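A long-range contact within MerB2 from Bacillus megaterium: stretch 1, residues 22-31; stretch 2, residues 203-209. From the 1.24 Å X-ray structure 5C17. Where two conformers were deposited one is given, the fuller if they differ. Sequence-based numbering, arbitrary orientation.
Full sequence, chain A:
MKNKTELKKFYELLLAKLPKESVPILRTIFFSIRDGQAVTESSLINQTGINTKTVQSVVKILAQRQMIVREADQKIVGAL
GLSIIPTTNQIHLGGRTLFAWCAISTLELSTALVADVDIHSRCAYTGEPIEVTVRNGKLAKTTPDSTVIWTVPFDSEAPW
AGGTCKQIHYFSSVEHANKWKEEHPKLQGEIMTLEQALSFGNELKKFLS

Stretch 1, residues 22-31: SVPILRTIFF
Stretch 2 203-209: ELKKFLS

This is a small, mainly apolar contact in which the C-terminal end of the chain lays Leu208 against one side of an N-terminal helix, with a single arginine-to-carbonyl hydrogen bond. Residues 22-31 are helical throughout, with phi near -65° and psi near -45° until Phe31 (-74°/-23°), and the backbone hydrogen bonds run from Leu26 N to Ser22 O at 2.8 Å through to Phe31 N to Arg27 O at 2.9 Å. Residues 203-207 belong to a second helix, which begins earlier in the chain. Leu208 follows at -82°/-4°, with Leu208 N still hydrogen-bonded to Leu204 O at 3.1 Å, while Ser209 N reaches Lys206 O, also at 3.1 Å.

The helix axes come no closer than 12.0 Å, and their N-to-C directions differ by 123°, so the chains run obliquely and more against than along each other. The backbones draw nearest at Val23 and Leu208, whose CA atoms are 6.0 Å apart. About 375 Å² is buried, both sides summed.

Leu208 gives up the most surface, 121 Å². Its CA-to-CB bond points sideways, but the m, t rotamer (chi1 -76°, chi2 160°) carries the branched end to stretch 1. Leu208 CD2 lies 4.2 Å from Leu26 CB and 3.9 Å from Arg27 CG, while Leu208 CD1 is 3.8 Å from Phe30 CD2. The same Leu208 CD1 sits 4.2 Å from the centroid of the Phe30 ring, 29° off its normal, in an off-centre CH-pi contact. Leucine suits this position because its two methyls can touch successive turns of the helix without bringing in a polar group. Phe30, with chi1 -177° and chi2 74°, points its CA-to-CB bond toward stretch 2 and also brings Phe30 CZ to 4.5 Å from CD2 of Leu204, which is t, p.

One turn earlier, the CA-to-CB bond of Leu26 (m, t; -80°, 167°) also points toward stretch 2. Leu26 CD1 meets Phe207 CE2 at 4.0 Å; chi1 of 174° and chi2 of 71° bring that ring nearer, although the CA-to-CB bond of Phe207 points sideways. All of these leucines and phenylalanines are buried, where apolar side chains can pack without leaving a polar group unpaired.

Val23 occupies the place of closest backbone approach. It is t (172°) and its CA-to-CB bond points toward stretch 2, with Val23 CG2 3.7 Å from Phe207 O and Val23 CG1 3.4 Å from Leu208 O. A short, beta-branched side chain fits this narrow space, covering the carbonyls of Phe207 and Leu208 without having to reach.

Arg27 contributes length. From a sideways CA-to-CB bond it runs through chi1 -71° and chi2 178°, then bends at chi3 62° and chi4 83°, so that NH1 of Arg27 donates to Leu208 O at 2.9 Å with an N-H...O angle of 162°. The carbonyl lies at the guanidinium edge, near its plane, as a well-directed bond requires. Arg27, which is partly exposed, thus packs its CG on Leu208 CD2 and donates from NH1. The CA-to-CB bond of exposed Ser209 points away, and its p rotamer (72°) directs Ser209 OG to Lys206 O at 2.7 Å.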

# COMPACT_ATOMS: atom_id res chain seq x y z
N SER A 22 10.15 7.30 13.48
CA SER A 22 9.38 6.47 12.56
C SER A 22 9.74 6.69 11.10
O SER A 22 9.81 5.73 10.33
CB SER A 22 7.89 6.70 12.76
OG SER A 22 7.46 6.19 14.01
N VAL A 23 9.92 7.94 10.68
CA VAL A 23 10.16 8.19 9.26
C VAL A 23 11.53 7.67 8.80
O VAL A 23 11.61 6.99 7.78
CB VAL A 23 9.90 9.67 8.85
CG1 VAL A 23 10.35 9.91 7.41
CG2 VAL A 23 8.43 9.97 8.98
N PRO A 24 12.62 7.95 9.55
CA PRO A 24 13.89 7.34 9.14
C PRO A 24 13.82 5.81 9.00
O PRO A 24 14.35 5.23 8.04
CB PRO A 24 14.86 7.77 10.25
CG PRO A 24 14.30 9.09 10.72
CD PRO A 24 12.79 8.90 10.66
N ILE A 25 13.16 5.16 9.95
CA ILE A 25 13.03 3.71 9.94
C ILE A 25 12.13 3.22 8.79
O ILE A 25 12.51 2.31 8.06
CB ILE A 25 12.59 3.20 11.33
CG1 ILE A 25 13.76 3.34 12.31
CG2 ILE A 25 12.11 1.74 11.26
CD1 ILE A 25 13.38 3.21 13.76
N LEU A 26 10.98 3.86 8.62
CA LEU A 26 10.08 3.50 7.53
C LEU A 26 10.74 3.69 6.17
O LEU A 26 10.60 2.84 5.30
CB LEU A 26 8.77 4.29 7.58
CG LEU A 26 7.75 3.77 8.59
CD1 LEU A 26 6.66 4.80 8.80
CD2 LEU A 26 7.15 2.43 8.16
N ARG A 27 11.45 4.81 5.98
CA ARG A 27 12.15 5.00 4.70
C ARG A 27 13.12 3.87 4.44
O ARG A 27 13.19 3.30 3.34
CB ARG A 27 12.93 6.32 4.70
CG ARG A 27 12.06 7.57 4.63
CD ARG A 27 12.92 8.85 4.68
NE ARG A 27 13.83 8.91 3.55
CZ ARG A 27 13.49 9.36 2.35
NH1 ARG A 27 12.27 9.83 2.11
NH2 ARG A 27 14.37 9.30 1.38
N THR A 28 13.90 3.54 5.46
CA THR A 28 14.93 2.54 5.31
C THR A 28 14.30 1.19 4.93
O THR A 28 14.78 0.48 4.03
CB THR A 28 15.79 2.45 6.59
OG1 THR A 28 16.35 3.74 6.87
CG2 THR A 28 16.91 1.46 6.40
N ILE A 29 13.20 0.85 5.59
CA ILE A 29 12.53 -0.42 5.30
C ILE A 29 11.93 -0.39 3.88
O ILE A 29 12.16 -1.28 3.05
CB ILE A 29 11.40 -0.71 6.31
CG1 ILE A 29 11.98 -0.90 7.71
CG2 ILE A 29 10.63 -1.95 5.89
CD1 ILE A 29 10.91 -0.92 8.84
N PHE A 30 11.17 0.66 3.60
CA PHE A 30 10.41 0.80 2.36
C PHE A 30 11.31 0.73 1.14
O PHE A 30 11.05 -0.01 0.20
CB PHE A 30 9.64 2.12 2.42
CG PHE A 30 8.73 2.39 1.24
CD1 PHE A 30 7.53 1.69 1.08
CD2 PHE A 30 9.05 3.37 0.33
CE1 PHE A 30 6.68 1.98 0.02
CE2 PHE A 30 8.21 3.67 -0.73
CZ PHE A 30 7.03 2.97 -0.89
N PHE A 31 12.41 1.49 1.16
CA PHE A 31 13.27 1.51 -0.01
C PHE A 31 14.08 0.19 -0.14
O PHE A 31 14.47 -0.18 -1.24
CB PHE A 31 14.12 2.79 -0.03
CG PHE A 31 13.28 4.05 -0.19
CD1 PHE A 31 12.51 4.24 -1.33
CD2 PHE A 31 13.23 5.02 0.81
CE1 PHE A 31 11.72 5.37 -1.48
CE2 PHE A 31 12.45 6.17 0.65
CZ PHE A 31 11.70 6.33 -0.49
N GLU A 203 0.71 12.00 -1.51
CA GLU A 203 0.60 12.11 -0.07
C GLU A 203 1.49 11.07 0.62
O GLU A 203 2.05 11.33 1.68
CB GLU A 203 -0.87 11.98 0.34
CG GLU A 203 -1.68 13.28 0.16
CD GLU A 203 -2.12 13.55 -1.29
OE1 GLU A 203 -2.55 14.70 -1.55
OE2 GLU A 203 -2.08 12.65 -2.15
N LEU A 204 1.64 9.89 0.02
CA LEU A 204 2.57 8.92 0.57
C LEU A 204 4.00 9.46 0.51
O LEU A 204 4.77 9.31 1.46
CB LEU A 204 2.48 7.61 -0.20
CG LEU A 204 3.40 6.48 0.29
CD1 LEU A 204 3.17 6.19 1.75
CD2 LEU A 204 3.17 5.24 -0.54
N LYS A 205 4.37 10.10 -0.59
CA LYS A 205 5.69 10.72 -0.70
C LYS A 205 5.92 11.78 0.37
O LYS A 205 7.00 11.85 0.96
CB LYS A 205 5.87 11.37 -2.05
CG LYS A 205 6.28 10.47 -3.15
CD LYS A 205 5.96 11.15 -4.47
CE LYS A 205 6.92 10.84 -5.59
NZ LYS A 205 6.38 11.35 -6.90
N LYS A 206 4.91 12.61 0.60
CA LYS A 206 5.00 13.63 1.63
C LYS A 206 5.17 12.98 3.01
O LYS A 206 5.97 13.44 3.80
CB LYS A 206 3.76 14.52 1.60
CG LYS A 206 3.72 15.57 2.69
CD LYS A 206 4.69 16.68 2.43
CE LYS A 206 4.47 17.84 3.41
NZ LYS A 206 3.27 18.65 3.03
N PHE A 207 4.42 11.92 3.28
CA PHE A 207 4.51 11.20 4.54
C PHE A 207 5.93 10.68 4.81
O PHE A 207 6.41 10.72 5.94
CB PHE A 207 3.51 10.04 4.53
CG PHE A 207 3.59 9.14 5.71
CD1 PHE A 207 3.17 9.55 6.97
CD2 PHE A 207 4.07 7.85 5.57
CE1 PHE A 207 3.25 8.68 8.07
CE2 PHE A 207 4.15 6.99 6.64
CZ PHE A 207 3.74 7.39 7.90
N LEU A 208 6.58 10.19 3.76
CA LEU A 208 7.94 9.66 3.88
C LEU A 208 9.03 10.74 3.86
O LEU A 208 10.20 10.42 4.02
CB LEU A 208 8.21 8.66 2.76
CG LEU A 208 7.55 7.29 2.96
CD1 LEU A 208 7.45 6.55 1.64
CD2 LEU A 208 8.36 6.47 3.96
N SER A 209 8.66 12.00 3.65
CA SER A 209 9.64 13.08 3.55
C SER A 209 10.19 13.52 4.91
O SER A 209 11.26 14.17 4.93
CB SER A 209 9.07 14.29 2.80
OG SER A 209 8.11 15.00 3.56